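Side-chain contacts in TRAP-type transporter, periplasmic component (Cupriavidus necator, PDB 4P8B), which binds (S)-2-acetolactate and probably serves as the periplasmic solute-binding component of a TRAP-type transporter: residues Y33-V38 with E50-L55; F43-G48 with M93-T98. All coordinates share one frame; numbering follows the deposited sequence.

Interaction 1 (Y33-V38 with E50-L55); sequences YKMSLV and EIWADL. With X2X ((2S)-2-hydroxy-2-methyl-3-oxobutanoic acid), chain D.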
# COMPACT_ATOMS: atom_id res chain seq x y z
N TYR A 33 24.41 0.32 -1.45
CA TYR A 33 23.29 1.20 -1.16
C TYR A 33 22.21 0.38 -0.49
O TYR A 33 22.10 -0.80 -0.74
CB TYR A 33 22.76 1.84 -2.44
CG TYR A 33 23.73 2.84 -3.02
CD1 TYR A 33 24.74 2.44 -3.89
CD2 TYR A 33 23.66 4.18 -2.68
CE1 TYR A 33 25.66 3.35 -4.40
CE2 TYR A 33 24.59 5.10 -3.18
CZ TYR A 33 25.56 4.67 -4.05
OH TYR A 33 26.49 5.56 -4.56
N LYS A 34 21.47 1.03 0.38
CA LYS A 34 20.48 0.33 1.18
C LYS A 34 19.06 0.63 0.69
O LYS A 34 18.65 1.79 0.66
CB LYS A 34 20.64 0.77 2.64
CG LYS A 34 22.04 0.66 3.16
CD LYS A 34 22.06 1.02 4.63
CE LYS A 34 23.47 0.94 5.17
NZ LYS A 34 23.58 1.67 6.45
N MSE A 35 18.30 -0.41 0.35
CA MSE A 35 16.90 -0.26 -0.07
C MSE A 35 15.97 -0.79 1.02
O MSE A 35 16.02 -1.97 1.41
CB MSE A 35 16.62 -1.02 -1.35
CG MSE A 35 15.19 -0.75 -1.85
SE MSE A 35 14.59 -1.97 -3.25
CE MSE A 35 15.96 -1.59 -4.58
N SER A 36 15.10 0.07 1.52
CA SER A 36 14.15 -0.33 2.54
C SER A 36 12.88 -0.90 1.91
O SER A 36 12.36 -0.34 0.93
CB SER A 36 13.80 0.88 3.41
OG SER A 36 12.96 0.44 4.47
N LEU A 37 12.37 -2.00 2.49
CA LEU A 37 11.11 -2.63 2.09
C LEU A 37 10.42 -3.12 3.35
O LEU A 37 11.07 -3.79 4.16
CB LEU A 37 11.39 -3.88 1.24
CG LEU A 37 12.14 -3.65 -0.06
CD1 LEU A 37 12.59 -4.99 -0.64
CD2 LEU A 37 11.32 -2.87 -1.06
N VAL A 38 9.11 -2.89 3.49
CA VAL A 38 8.39 -3.53 4.58
C VAL A 38 8.30 -5.03 4.31
O VAL A 38 8.58 -5.83 5.20
CB VAL A 38 6.98 -2.97 4.75
CG1 VAL A 38 6.21 -3.73 5.81
CG2 VAL A 38 7.03 -1.52 5.14
N GLU A 50 13.44 -6.30 -5.50
CA GLU A 50 14.50 -7.19 -5.96
C GLU A 50 14.76 -6.98 -7.45
O GLU A 50 15.91 -6.90 -7.87
CB GLU A 50 14.05 -8.63 -5.71
CG GLU A 50 15.05 -9.74 -5.92
CD GLU A 50 14.46 -11.06 -5.41
OE1 GLU A 50 13.64 -11.66 -6.13
OE2 GLU A 50 14.79 -11.48 -4.28
N ILE A 51 13.70 -6.89 -8.24
CA ILE A 51 13.85 -6.68 -9.68
C ILE A 51 14.54 -5.35 -9.94
O ILE A 51 15.44 -5.25 -10.78
CB ILE A 51 12.48 -6.72 -10.40
CG1 ILE A 51 11.90 -8.13 -10.33
CG2 ILE A 51 12.59 -6.25 -11.86
CD1 ILE A 51 10.42 -8.24 -10.69
N TRP A 52 14.15 -4.31 -9.20
CA TRP A 52 14.76 -3.00 -9.36
C TRP A 52 16.25 -3.10 -9.08
O TRP A 52 17.08 -2.63 -9.87
CB TRP A 52 14.10 -2.02 -8.40
CG TRP A 52 14.53 -0.59 -8.59
CD1 TRP A 52 15.12 -0.02 -9.69
CD2 TRP A 52 14.39 0.45 -7.63
NE1 TRP A 52 15.34 1.32 -9.46
CE2 TRP A 52 14.91 1.63 -8.20
CE3 TRP A 52 13.86 0.50 -6.33
CZ2 TRP A 52 14.91 2.85 -7.52
CZ3 TRP A 52 13.86 1.71 -5.66
CH2 TRP A 52 14.37 2.87 -6.26
N ALA A 53 16.60 -3.71 -7.96
CA ALA A 53 18.00 -3.81 -7.57
C ALA A 53 18.80 -4.59 -8.60
O ALA A 53 19.91 -4.16 -8.98
CB ALA A 53 18.10 -4.48 -6.21
N ASP A 54 18.26 -5.70 -9.09
CA ASP A 54 18.95 -6.54 -10.07
C ASP A 54 19.13 -5.78 -11.37
O ASP A 54 20.21 -5.83 -11.98
CB ASP A 54 18.20 -7.86 -10.34
CG ASP A 54 18.16 -8.79 -9.14
OD1 ASP A 54 18.89 -8.55 -8.16
OD2 ASP A 54 17.40 -9.78 -9.18
N LEU A 55 18.12 -5.05 -11.81
CA LEU A 55 18.25 -4.34 -13.08
C LEU A 55 19.27 -3.21 -12.98
O LEU A 55 20.02 -2.96 -13.92
CB LEU A 55 16.90 -3.77 -13.52
CG LEU A 55 15.85 -4.76 -13.99
CD1 LEU A 55 14.55 -4.02 -14.33
CD2 LEU A 55 16.31 -5.57 -15.20
OAD X2X D . 1.47 -3.04 7.22
CAH X2X D . 0.79 -3.47 6.23
OAE X2X D . -0.39 -3.91 6.38
CAI X2X D . 1.37 -3.45 4.86
CAB X2X D . 2.49 -4.47 4.80
OAF X2X D . 0.37 -3.60 3.89
CAG X2X D . 1.90 -2.06 4.68
OAC X2X D . 3.10 -1.84 4.84
CAA X2X D . 0.98 -0.94 4.35
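Met35 of strand 33-36 and Trp52 of helix 44-59 form a Met-aromatic contact. It lies within a beta-alpha-beta unit made of strand 33-36, helix 44-59 and strand 66-69. Residue 35 is present as selenomethionine. Its side chain leaves the strand toward the helix with CG anti to the backbone N (chi1 -174°). It then bends at the last torsion (chi3 -59°), which places the terminal methyl by the six-membered ring of the indole. Met35 CE comes within 3.4 Å of Trp52 CE3, and this is the tight point. The approach is oblique. The selenium stands further back, with SE 5.2 Å from the centroid of that ring. No hydrogen bond joins the two segments, so the contact rests on apolar packing.

Trp52 is held by other parts of the fold as well. Its NE1 is hydrogen-bonded to Val264 O on helix 258-279, and its ring meets Phe246 edge-to-face.

Away from this buried point the contact is loose. The CB of Leu37 also points toward the helix, but Leu37 CD1 stays 5.1 Å from Glu50 N. The CB of Glu50 points away from the strand, and Asp54 is on the exposed side of the helix. Back at the buried point, the methyl of Ala53 packs on the same selenomethionine methyl, with Ala53 CB 3.9 Å from Met35 CE.

Interaction 2 (F43-G48 with M93-T98); sequences FPWGKG and MAVGST. With X2X ((2S)-2-hydroxy-2-methyl-3-oxobutanoic acid), chain D.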
# COMPACT_ATOMS: atom_id res chain seq x y z
N PHE A 43 6.60 -11.56 -1.27
CA PHE A 43 5.44 -10.74 -1.64
C PHE A 43 5.71 -10.00 -2.92
O PHE A 43 6.85 -9.68 -3.21
CB PHE A 43 5.21 -9.71 -0.53
CG PHE A 43 4.92 -10.31 0.80
CD1 PHE A 43 5.93 -10.71 1.67
CD2 PHE A 43 3.61 -10.52 1.18
CE1 PHE A 43 5.63 -11.27 2.90
CE2 PHE A 43 3.32 -11.08 2.40
CZ PHE A 43 4.33 -11.47 3.25
N PRO A 44 4.66 -9.65 -3.69
CA PRO A 44 4.90 -8.86 -4.90
C PRO A 44 5.70 -7.59 -4.64
O PRO A 44 6.62 -7.28 -5.38
CB PRO A 44 3.48 -8.55 -5.38
CG PRO A 44 2.70 -9.77 -4.94
CD PRO A 44 3.25 -10.08 -3.59
N TRP A 45 5.40 -6.90 -3.54
CA TRP A 45 6.10 -5.66 -3.17
C TRP A 45 7.61 -5.90 -3.13
O TRP A 45 8.40 -5.19 -3.79
CB TRP A 45 5.56 -5.22 -1.83
CG TRP A 45 6.15 -4.05 -1.13
CD1 TRP A 45 7.36 -3.43 -1.35
CD2 TRP A 45 5.52 -3.35 -0.07
NE1 TRP A 45 7.51 -2.40 -0.44
CE2 TRP A 45 6.39 -2.32 0.34
CE3 TRP A 45 4.29 -3.50 0.57
CZ2 TRP A 45 6.07 -1.46 1.37
CZ3 TRP A 45 3.96 -2.64 1.57
CH2 TRP A 45 4.86 -1.63 1.99
N GLY A 46 8.04 -6.92 -2.40
CA GLY A 46 9.46 -7.19 -2.27
C GLY A 46 10.08 -7.70 -3.56
O GLY A 46 11.24 -7.40 -3.87
N LYS A 47 9.33 -8.47 -4.34
CA LYS A 47 9.81 -8.91 -5.64
C LYS A 47 10.11 -7.71 -6.55
O LYS A 47 11.07 -7.72 -7.31
CB LYS A 47 8.83 -9.87 -6.28
CG LYS A 47 8.74 -11.17 -5.53
CD LYS A 47 7.77 -12.11 -6.22
CE LYS A 47 7.51 -13.36 -5.41
NZ LYS A 47 8.75 -14.15 -5.21
N GLY A 48 9.28 -6.67 -6.45
CA GLY A 48 9.51 -5.46 -7.23
C GLY A 48 10.82 -4.80 -6.83
O GLY A 48 11.57 -4.28 -7.67
N MSE A 93 17.29 4.35 -0.54
CA MSE A 93 16.21 4.20 -1.51
C MSE A 93 15.17 3.26 -0.94
O MSE A 93 15.42 2.57 0.05
CB MSE A 93 16.72 3.70 -2.87
CG MSE A 93 17.41 2.33 -2.90
SE MSE A 93 18.89 2.26 -4.27
CE MSE A 93 17.80 2.38 -5.85
N ALA A 94 13.98 3.22 -1.52
CA ALA A 94 12.93 2.38 -0.98
C ALA A 94 11.84 2.12 -1.99
O ALA A 94 11.69 2.88 -2.96
CB ALA A 94 12.33 3.04 0.25
N VAL A 95 11.11 1.04 -1.79
CA VAL A 95 9.80 0.87 -2.39
C VAL A 95 8.84 0.93 -1.21
O VAL A 95 8.91 0.08 -0.33
CB VAL A 95 9.65 -0.45 -3.17
CG1 VAL A 95 8.27 -0.50 -3.80
CG2 VAL A 95 10.74 -0.59 -4.23
N GLY A 96 8.03 1.97 -1.13
CA GLY A 96 7.16 2.18 0.00
C GLY A 96 5.69 2.20 -0.35
O GLY A 96 5.30 2.50 -1.46
N SER A 97 4.87 1.89 0.64
CA SER A 97 3.44 2.07 0.54
C SER A 97 3.06 3.50 0.91
O SER A 97 3.55 4.07 1.88
CB SER A 97 2.70 1.13 1.49
OG SER A 97 1.33 1.52 1.57
N THR A 98 2.12 4.04 0.15
CA THR A 98 1.59 5.36 0.44
C THR A 98 1.02 5.47 1.87
O THR A 98 1.04 6.56 2.45
CB THR A 98 0.55 5.80 -0.60
OG1 THR A 98 -0.51 4.84 -0.64
CG2 THR A 98 1.19 5.91 -1.99
OAD X2X D . 1.47 -3.04 7.22
CAH X2X D . 0.79 -3.47 6.23
OAE X2X D . -0.39 -3.91 6.38
CAI X2X D . 1.37 -3.45 4.86
CAB X2X D . 2.49 -4.47 4.80
OAF X2X D . 0.37 -3.60 3.89
CAG X2X D . 1.90 -2.06 4.68
OAC X2X D . 3.10 -1.84 4.84
CAA X2X D . 0.98 -0.94 4.35
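Trp45, near the start of helix 44-59, reaches Val95, Gly96 and Ser97 of strand 93-97 with one indole and also lines the acetolactate pocket.

The polar link is a single hydrogen bond. Trp45 NE1 donates to the backbone Val95 O at 2.9 Å, with an N-H...O angle of 144°. The donor lies well above the carbonyl plane. The oxygen stands at the edge of the indole, tilted a little from its plane. This bond satisfies the buried indole N-H and helps fix the ring's rotation.

Apolar contacts follow the ring along the strand. The trans chi1 of Val95 (-178°) sets CG1 opposite the backbone N and beside the indole, 3.9 Å from Trp45 CD1. Further on, Trp45 CZ2 is 4.0 Å from Gly96 CA. Trp45 CH2 is 3.5 Å from Ser97 CB, an oblique approach.

Both segments also touch the ligand. Trp45 CH2 lies 3.4 Å from OAC of the acetolactate, which sits at the ring edge. Ser97 OG is 3.7 Å from the ligand methyl CAA. That hydroxyl is also hydrogen-bonded to Asp242 OD2 and to Ile99 N, the latter as an N-cap.

The short helix and strand segments run nearly antiparallel (158°), with axes 9.1 Å apart. Strand 241-249 lies next to strand 93-97 in the sheet, and its Leu244 touches Trp45. Helices 218-223 and 258-279 pack on Pro44.

Overall arrangement
Interactions 1 and 2 lie on one side of the same sheet, with centres about 8 Å apart. Both use helix 44-59: Trp45 serves interaction 2 and Trp52 interaction 1. Strands 33-36 and 93-97 are parallel neighbours. Probable backbone hydrogen bonds join them, Ser36 N to Met93 O at 2.9 Å and Lys34 O to Met93 N at 3.1 Å. The side chains also meet, with Trp52 CZ2 3.4 Å from Met93 CE. Interaction 2 borders the pocket through Trp45 and Ser97, whereas the Met35-Trp52 contact of interaction 1 lies away from it. Segment 33-38 reaches the ligand beyond that contact, at Val38, whose CG1 is 3.8 Å from ligand OAC. Gln79, Asn100, Arg155, Arg176 and Asn216 hydrogen-bond the acetolactate.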